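Local coordinates for protein Phenylalanine/tyrosine ammonia-lyase (Rhodosporidium toruloides, PDB 1Y2M) that catalyses the non-oxidative deamination of L-phenylalanine and L-tyrosine to trans-cinnamic acid and p-coumaric acid, releasing ammonium, at residues Ala416-Thr421 with Ser504-Ser509; Lys583-Thr588 with Pro595-Ala600. All blocks are in the same frame, centred on the assembly; numbering follows the deposited sequence.

Contact 1. Residues Ala416-Thr421 with Ser504-Ser509; sequences AAVANT and SLALIS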
ATOM      1  N   ALA B 416      -9.827   8.222 -16.193  1.00  8.96           N
ATOM      2  CA  ALA B 416      -8.923   8.695 -15.131  1.00  8.05           C
ATOM      3  C   ALA B 416      -9.614   9.710 -14.238  1.00  7.40           C
ATOM      4  O   ALA B 416      -9.450   9.698 -13.023  1.00  9.86           O
ATOM      5  CB  ALA B 416      -7.656   9.229 -15.703  1.00  8.11           C
ATOM      6  N   ALA B 417     -10.501  10.508 -14.796  1.00  8.65           N
ATOM      7  CA  ALA B 417     -11.222  11.496 -13.955  1.00  7.97           C
ATOM      8  C   ALA B 417     -12.035  10.729 -12.912  1.00  9.79           C
ATOM      9  O   ALA B 417     -12.039  11.122 -11.732  1.00  9.99           O
ATOM     10  CB  ALA B 417     -12.117  12.318 -14.799  1.00 12.71           C
ATOM     11  N   VAL B 418     -12.631   9.598 -13.306  1.00  9.12           N
ATOM     12  CA  VAL B 418     -13.475   8.808 -12.381  1.00  9.66           C
ATOM     13  C   VAL B 418     -12.588   8.120 -11.353  1.00  8.07           C
ATOM     14  O   VAL B 418     -12.901   8.120 -10.149  1.00  9.86           O
ATOM     15  CB  VAL B 418     -14.330   7.737 -13.094  1.00 10.21           C
ATOM     16  CG1 VAL B 418     -15.118   6.943 -12.084  1.00  9.08           C
ATOM     17  CG2 VAL B 418     -15.217   8.370 -14.153  1.00 11.08           C
ATOM     18  N   ALA B 419     -11.478   7.512 -11.824  1.00  8.36           N
ATOM     19  CA  ALA B 419     -10.608   6.771 -10.920  1.00  9.83           C
ATOM     20  C   ALA B 419     -10.079   7.746  -9.874  1.00 10.28           C
ATOM     21  O   ALA B 419     -10.039   7.403  -8.663  1.00  9.26           O
ATOM     22  CB  ALA B 419      -9.480   6.193 -11.676  1.00 10.85           C
ATOM     23  N   ASN B 420      -9.739   8.956 -10.327  1.00 10.66           N
ATOM     24  CA  ASN B 420      -9.244  10.016  -9.429  1.00 11.33           C
ATOM     25  C   ASN B 420     -10.180  10.270  -8.271  1.00  8.84           C
ATOM     26  O   ASN B 420      -9.762  10.317  -7.107  1.00 11.12           O
ATOM     27  CB  ASN B 420      -9.032  11.315 -10.252  1.00 13.85           C
ATOM     28  CG  ASN B 420      -8.634  12.576  -9.398  1.00 17.16           C
ATOM     29  OD1 ASN B 420      -9.509  13.416  -9.071  1.00 24.06           O
ATOM     30  ND2 ASN B 420      -7.332  12.755  -9.147  1.00 17.27           N
ATOM     31  N   THR B 421     -11.460  10.401  -8.566  1.00  7.28           N
ATOM     32  CA  THR B 421     -12.419  10.673  -7.509  1.00  9.41           C
ATOM     33  C   THR B 421     -12.470   9.537  -6.507  1.00 10.54           C
ATOM     34  O   THR B 421     -12.657   9.736  -5.286  1.00 10.24           O
ATOM     35  CB  THR B 421     -13.852  10.941  -8.029  1.00  7.36           C
ATOM     36  OG1 THR B 421     -14.448   9.776  -8.611  1.00  8.58           O
ATOM     37  CG2 THR B 421     -13.813  12.070  -9.074  1.00  9.86           C
ATOM     38  N   SER B 504      -7.256   3.363 -16.718  1.00  7.46           N
ATOM     39  CA  SER B 504      -7.629   4.082 -15.497  1.00  7.24           C
ATOM     40  C   SER B 504      -7.890   3.213 -14.258  1.00  7.87           C
ATOM     41  O   SER B 504      -7.779   3.741 -13.099  1.00  9.56           O
ATOM     42  CB  SER B 504      -8.848   4.983 -15.691  1.00  8.55           C
ATOM     43  OG  SER B 504     -10.034   4.234 -15.704  1.00  9.29           O
ATOM     44  N   LEU B 505      -8.372   1.985 -14.476  1.00  6.20           N
ATOM     45  CA  LEU B 505      -8.782   1.094 -13.378  1.00  6.57           C
ATOM     46  C   LEU B 505      -9.913   1.713 -12.510  1.00  5.99           C
ATOM     47  O   LEU B 505     -10.112   1.331 -11.329  1.00  9.17           O
ATOM     48  CB  LEU B 505      -7.586   0.684 -12.512  1.00  8.21           C
ATOM     49  CG  LEU B 505      -6.430   0.042 -13.260  1.00  6.49           C
ATOM     50  CD1 LEU B 505      -5.301  -0.169 -12.253  1.00 10.50           C
ATOM     51  CD2 LEU B 505      -6.962  -1.261 -13.880  1.00  7.64           C
ATOM     52  N   ALA B 506     -10.728   2.580 -13.127  1.00  7.83           N
ATOM     53  CA  ALA B 506     -11.746   3.312 -12.365  1.00  6.64           C
ATOM     54  C   ALA B 506     -12.747   2.356 -11.720  1.00  7.22           C
ATOM     55  O   ALA B 506     -13.157   2.601 -10.598  1.00  8.12           O
ATOM     56  CB  ALA B 506     -12.476   4.303 -13.235  1.00  9.23           C
ATOM     57  N   LEU B 507     -13.221   1.334 -12.448  1.00  8.67           N
ATOM     58  CA  LEU B 507     -14.278   0.494 -11.887  1.00  8.44           C
ATOM     59  C   LEU B 507     -13.767  -0.280 -10.662  1.00  7.94           C
ATOM     60  O   LEU B 507     -14.481  -0.482  -9.670  1.00  9.83           O
ATOM     61  CB  LEU B 507     -14.894  -0.460 -12.920  1.00 10.50           C
ATOM     62  CG  LEU B 507     -16.077  -1.231 -12.317  1.00 10.50           C
ATOM     63  CD1 LEU B 507     -17.268  -0.352 -11.830  1.00 12.64           C
ATOM     64  CD2 LEU B 507     -16.559  -2.214 -13.342  1.00 14.81           C
ATOM     65  N   ILE B 508     -12.539  -0.774 -10.795  1.00  8.24           N
ATOM     66  CA  ILE B 508     -11.899  -1.496  -9.642  1.00  8.80           C
ATOM     67  C   ILE B 508     -11.769  -0.528  -8.459  1.00  8.47           C
ATOM     68  O   ILE B 508     -12.093  -0.836  -7.305  1.00  9.13           O
ATOM     69  CB  ILE B 508     -10.575  -2.121  -9.985  1.00  9.51           C
ATOM     70  CG1 ILE B 508     -10.699  -3.142 -11.127  1.00  9.71           C
ATOM     71  CG2 ILE B 508      -9.958  -2.814  -8.753  1.00 11.86           C
ATOM     72  CD1 ILE B 508      -9.349  -3.532 -11.743  1.00 12.13           C
ATOM     73  N   SER B 509     -11.275   0.665  -8.755  1.00  9.35           N
ATOM     74  CA  SER B 509     -11.183   1.673  -7.679  1.00  7.58           C
ATOM     75  C   SER B 509     -12.581   1.932  -7.053  1.00  7.41           C
ATOM     76  O   SER B 509     -12.708   1.980  -5.811  1.00  8.84           O
ATOM     77  CB  SER B 509     -10.531   2.962  -8.187  1.00  9.77           C
ATOM     78  OG  SER B 509     -10.193   3.768  -7.075  1.00 10.47           O
TER

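Contact 2. Residues Lys583-Thr588 with Pro595-Ala600; sequences KRLEQT and PRWHDA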
ATOM      1  N   LYS B 583     -13.817  14.805  42.121  1.00 20.60           N
ATOM      2  CA  LYS B 583     -12.549  14.369  41.564  1.00 24.21           C
ATOM      3  C   LYS B 583     -12.402  12.847  41.728  1.00 21.34           C
ATOM      4  O   LYS B 583     -11.996  12.141  40.794  1.00 20.31           O
ATOM      5  CB  LYS B 583     -11.401  15.116  42.219  1.00 23.08           C
ATOM      6  CG  LYS B 583     -10.018  14.665  41.763  1.00 33.61           C
ATOM      7  CD  LYS B 583      -8.994  15.822  41.623  1.00 37.03           C
ATOM      8  CE  LYS B 583      -8.819  16.297  40.147  1.00 48.19           C
ATOM      9  NZ  LYS B 583      -8.608  17.779  40.046  1.00 49.31           N
ATOM     10  N   ARG B 584     -12.799  12.325  42.881  1.00 16.58           N
ATOM     11  CA  ARG B 584     -12.638  10.889  43.125  1.00 13.03           C
ATOM     12  C   ARG B 584     -13.595  10.052  42.259  1.00 14.24           C
ATOM     13  O   ARG B 584     -13.199   9.042  41.697  1.00 14.04           O
ATOM     14  CB  ARG B 584     -12.859  10.561  44.613  1.00 14.51           C
ATOM     15  CG  ARG B 584     -12.677   9.093  44.982  1.00 11.73           C
ATOM     16  CD  ARG B 584     -11.325   8.548  44.502  1.00 13.77           C
ATOM     17  NE  ARG B 584     -11.120   7.161  44.935  1.00 12.12           N
ATOM     18  CZ  ARG B 584     -10.078   6.428  44.601  1.00 18.13           C
ATOM     19  NH1 ARG B 584      -9.165   6.916  43.776  1.00 19.17           N
ATOM     20  NH2 ARG B 584      -9.981   5.186  45.030  1.00 14.37           N
ATOM     21  N   LEU B 585     -14.846  10.445  42.185  1.00 14.02           N
ATOM     22  CA  LEU B 585     -15.815   9.640  41.427  1.00 14.23           C
ATOM     23  C   LEU B 585     -15.441   9.518  39.960  1.00 16.64           C
ATOM     24  O   LEU B 585     -15.718   8.483  39.350  1.00 15.46           O
ATOM     25  CB  LEU B 585     -17.214  10.206  41.573  1.00 15.68           C
ATOM     26  CG  LEU B 585     -17.815  10.045  42.960  1.00 11.72           C
ATOM     27  CD1 LEU B 585     -18.953  11.046  43.110  1.00 15.18           C
ATOM     28  CD2 LEU B 585     -18.310   8.616  43.175  1.00 15.24           C
ATOM     29  N   GLU B 586     -14.811  10.545  39.387  1.00 15.96           N
ATOM     30  CA  GLU B 586     -14.396  10.481  37.963  1.00 19.16           C
ATOM     31  C   GLU B 586     -13.494   9.288  37.709  1.00 19.41           C
ATOM     32  O   GLU B 586     -13.417   8.771  36.593  1.00 18.26           O
ATOM     33  CB  GLU B 586     -13.690  11.769  37.543  1.00 19.86           C
ATOM     34  CG  GLU B 586     -13.107  11.713  36.134  1.00 24.66           C
ATOM     35  CD  GLU B 586     -12.920  13.083  35.454  1.00 30.31           C
ATOM     36  OE1 GLU B 586     -13.564  14.080  35.868  1.00 37.38           O
ATOM     37  OE2 GLU B 586     -12.138  13.130  34.466  1.00 22.93           O
ATOM     38  N   GLN B 587     -12.805   8.828  38.741  1.00 14.73           N
ATOM     39  CA  GLN B 587     -11.824   7.799  38.577  1.00 18.00           C
ATOM     40  C   GLN B 587     -12.233   6.424  39.109  1.00 16.86           C
ATOM     41  O   GLN B 587     -11.520   5.458  38.904  1.00 18.80           O
ATOM     42  CB  GLN B 587     -10.467   8.278  39.115  1.00 23.95           C
ATOM     43  CG  GLN B 587     -10.337   8.340  40.553  1.00 27.56           C
ATOM     44  CD  GLN B 587      -9.171   9.226  41.052  1.00 26.04           C
ATOM     45  OE1 GLN B 587      -9.197   9.635  42.173  1.00 31.46           O
ATOM     46  NE2 GLN B 587      -8.150   9.465  40.226  1.00 30.45           N
ATOM     47  N   THR B 588     -13.392   6.330  39.740  1.00 11.44           N
ATOM     48  CA  THR B 588     -13.902   5.065  40.240  1.00 10.41           C
ATOM     49  C   THR B 588     -15.103   4.579  39.431  1.00  9.91           C
ATOM     50  O   THR B 588     -15.911   3.791  39.918  1.00 10.88           O
ATOM     51  CB  THR B 588     -14.268   5.171  41.706  1.00 11.87           C
ATOM     52  OG1 THR B 588     -15.244   6.199  41.892  1.00 10.14           O
ATOM     53  CG2 THR B 588     -13.002   5.540  42.506  1.00 12.42           C
ATOM     54  N   PRO B 595     -19.218  -0.529  46.762  1.00 11.99           N
ATOM     55  CA  PRO B 595     -17.868  -0.052  47.154  1.00 12.50           C
ATOM     56  C   PRO B 595     -17.489   1.326  46.597  1.00  8.48           C
ATOM     57  O   PRO B 595     -16.683   2.007  47.234  1.00  9.82           O
ATOM     58  CB  PRO B 595     -16.923  -1.146  46.622  1.00 11.96           C
ATOM     59  CG  PRO B 595     -17.679  -1.792  45.494  1.00 10.82           C
ATOM     60  CD  PRO B 595     -19.145  -1.785  46.006  1.00 11.69           C
ATOM     61  N   ARG B 596     -18.015   1.715  45.447  1.00  7.95           N
ATOM     62  CA  ARG B 596     -17.756   3.024  44.883  1.00 11.00           C
ATOM     63  C   ARG B 596     -18.115   4.118  45.860  1.00  8.87           C
ATOM     64  O   ARG B 596     -17.362   5.049  46.077  1.00  8.42           O
ATOM     65  CB  ARG B 596     -18.556   3.226  43.608  1.00 12.60           C
ATOM     66  CG  ARG B 596     -18.087   4.472  42.872  1.00 11.34           C
ATOM     67  CD  ARG B 596     -18.764   4.658  41.546  1.00 10.28           C
ATOM     68  NE  ARG B 596     -18.133   5.725  40.768  1.00 11.39           N
ATOM     69  CZ  ARG B 596     -18.617   6.139  39.612  1.00 15.25           C
ATOM     70  NH1 ARG B 596     -19.702   5.558  39.118  1.00 19.97           N
ATOM     71  NH2 ARG B 596     -18.023   7.095  38.949  1.00 18.48           N
ATOM     72  N   TRP B 597     -19.318   4.033  46.409  1.00  8.84           N
ATOM     73  CA  TRP B 597     -19.793   5.113  47.294  1.00 10.26           C
ATOM     74  C   TRP B 597     -19.105   5.109  48.654  1.00 10.35           C
ATOM     75  O   TRP B 597     -18.868   6.157  49.225  1.00 10.87           O
ATOM     76  CB  TRP B 597     -21.318   5.095  47.397  1.00 11.25           C
ATOM     77  CG  TRP B 597     -21.880   5.713  46.130  1.00 10.01           C
ATOM     78  CD1 TRP B 597     -22.509   5.085  45.105  1.00 13.69           C
ATOM     79  CD2 TRP B 597     -21.749   7.078  45.759  1.00 11.68           C
ATOM     80  NE1 TRP B 597     -22.815   5.984  44.124  1.00 13.52           N
ATOM     81  CE2 TRP B 597     -22.367   7.223  44.501  1.00 11.85           C
ATOM     82  CE3 TRP B 597     -21.164   8.203  46.366  1.00 12.91           C
ATOM     83  CZ2 TRP B 597     -22.416   8.453  43.837  1.00 13.60           C
ATOM     84  CZ3 TRP B 597     -21.237   9.430  45.715  1.00 14.81           C
ATOM     85  CH2 TRP B 597     -21.867   9.537  44.458  1.00 11.91           C
ATOM     86  N   HIS B 598     -18.780   3.936  49.181  1.00 10.14           N
ATOM     87  CA  HIS B 598     -18.010   3.873  50.397  1.00  9.96           C
ATOM     88  C   HIS B 598     -16.604   4.415  50.180  1.00  9.31           C
ATOM     89  O   HIS B 598     -16.090   5.107  51.036  1.00  8.93           O
ATOM     90  CB  HIS B 598     -18.041   2.466  50.990  1.00  9.43           C
ATOM     91  CG  HIS B 598     -19.357   2.151  51.617  1.00 13.39           C
ATOM     92  ND1 HIS B 598     -19.725   2.629  52.859  1.00 15.61           N
ATOM     93  CD2 HIS B 598     -20.422   1.463  51.149  1.00 15.18           C
ATOM     94  CE1 HIS B 598     -20.957   2.249  53.130  1.00 17.77           C
ATOM     95  NE2 HIS B 598     -21.399   1.530  52.118  1.00 15.51           N
ATOM     96  N   ASP B 599     -16.018   4.123  49.032  1.00  7.91           N
ATOM     97  CA  ASP B 599     -14.720   4.710  48.690  1.00  8.19           C
ATOM     98  C   ASP B 599     -14.755   6.257  48.615  1.00  7.99           C
ATOM     99  O   ASP B 599     -13.933   6.978  49.222  1.00  7.98           O
ATOM    100  CB  ASP B 599     -14.229   4.085  47.372  1.00  7.24           C
ATOM    101  CG  ASP B 599     -13.027   4.819  46.802  1.00 10.63           C
ATOM    102  OD1 ASP B 599     -11.877   4.361  47.067  1.00 12.34           O
ATOM    103  OD2 ASP B 599     -13.223   5.886  46.185  1.00  9.28           O
ATOM    104  N   ALA B 600     -15.744   6.769  47.916  1.00  9.55           N
ATOM    105  CA  ALA B 600     -15.858   8.233  47.747  1.00 10.07           C
ATOM    106  C   ALA B 600     -15.994   8.974  49.070  1.00  9.64           C
ATOM    107  O   ALA B 600     -15.314   9.984  49.334  1.00  8.39           O
ATOM    108  CB  ALA B 600     -17.030   8.561  46.867  1.00  9.76           C
TER
HETATM  109  O   HOH W   1     -15.449   6.400  44.611  1.00 10.40           O

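Contact 1. Residues Ala416-Thr421 with Ser504-Ser509
A419 and A506 bring the two backbones to within 3.9 Å, measured CA to CA, and toward the start of both segments A416 and S504 lie 4.8 Å apart by the same measure. Residues 416-421 form the first turns of helix 416-443, while 504-509 carries the start of helix 506-560, with L505 at its N-cap position. At such a separation the A419/A506 pair has space for little more than a methyl on either residue. The methyl CB of A506 rests against the backbone N of A419 at 3.6 Å, and the methyl CB of A419 reaches the carbonyl O of S504 at 3.3 Å. At the flank, V418 CG1 stands 3.9 Å from A506 CB; with chi1 at 178° this branch is anti to the backbone N. Both helices belong to the long helical bundle of the PAL/histidase family, and helix 273-303 packs against V418 and A506 alike. No hydrogen bond joins the two segments; the hydroxyls of S504 and S509 find partners outside this interface. S504 sets its CB 3.4 Å from A416 N, while its OG makes an ST turn, accepting from A506 N at 3.1 Å, and also bonds to S210 O. S509 is small enough to sit beside helix 416-443, where its OG is hydrogen-bonded to E423 and R426, further along that helix.

Contact 2. Residues Lys583-Thr588 with Pro595-Ala600
R584 and D599 meet because both side chains start out with CG anti to the backbone N, and the arginine then bends at chi2 (53°). Its guanidinium grips the carboxylate side-on: NE reaches D599 OD2 on the syn lone pair at 2.8 Å, and NH2 reaches OD1 at 2.9 Å, with the two planes nearly coplanar. T588 CG2 sits over one face of this guanidinium, toward its rim. R596 is extended from CG to NE and crosses to segment 583-588, where NH2 donates to L585 O at 2.7 Å and NE to T588 OG1 at 3.1 Å. L585 O also accepts from T588 N, which arrives from the opposite face of its plane. A long, multiply donating arginine suits this place, since it bonds to a backbone carbonyl and a hydroxyl at once. The helices run roughly antiparallel, 150° between directions, as a helical hairpin closed by a short connection. L585 supplies the apolar side: CD2 lies over the face of the six-membered ring of W597 in a CH-pi contact, 4.0 Å from the centroid, CD1 touches W597 CH2 at 3.5 Å, and CD2 also meets A600 CB. W597 also meets the rings of F544 and F548, the latter edge-to-face, and touches helix 619-646. R584 NH1 bonds to Q587 OE1 of its own segment and to Q587 of the fourth subunit, whose R584 lies close by. A water accepts from T588 OG1 and donates to R596 O and D599 OD2. With two arginine nitrogens and this water as donors, the buried carboxylate of D599 is probably stabilised as the anion, which would also ease the approach of like-charged arginines between subunits.

From the N terminus, the chain first enters contact 1 at 416-421, runs through helix 416-443 and helix 468-484, and returns at 504-509, closing a loop of 82 intervening residues. Helix 506-560 then leads away toward helix 570-587, in whose last part contact 2 opens; after six intervening residues 595-600 closes it as a tight hairpin. The two contacts are in series, neither nested nor crossed. They lie on opposite sides of the chain's centre, and the centres of contact 1 and contact 2 are about 56 Å apart. Contact 1 joins the starts of two long helices and contact 2 ties helix 570-587 to helix 593-611; both lie beside other subunits, contact 1 next to the second and third, contact 2 next to the fourth.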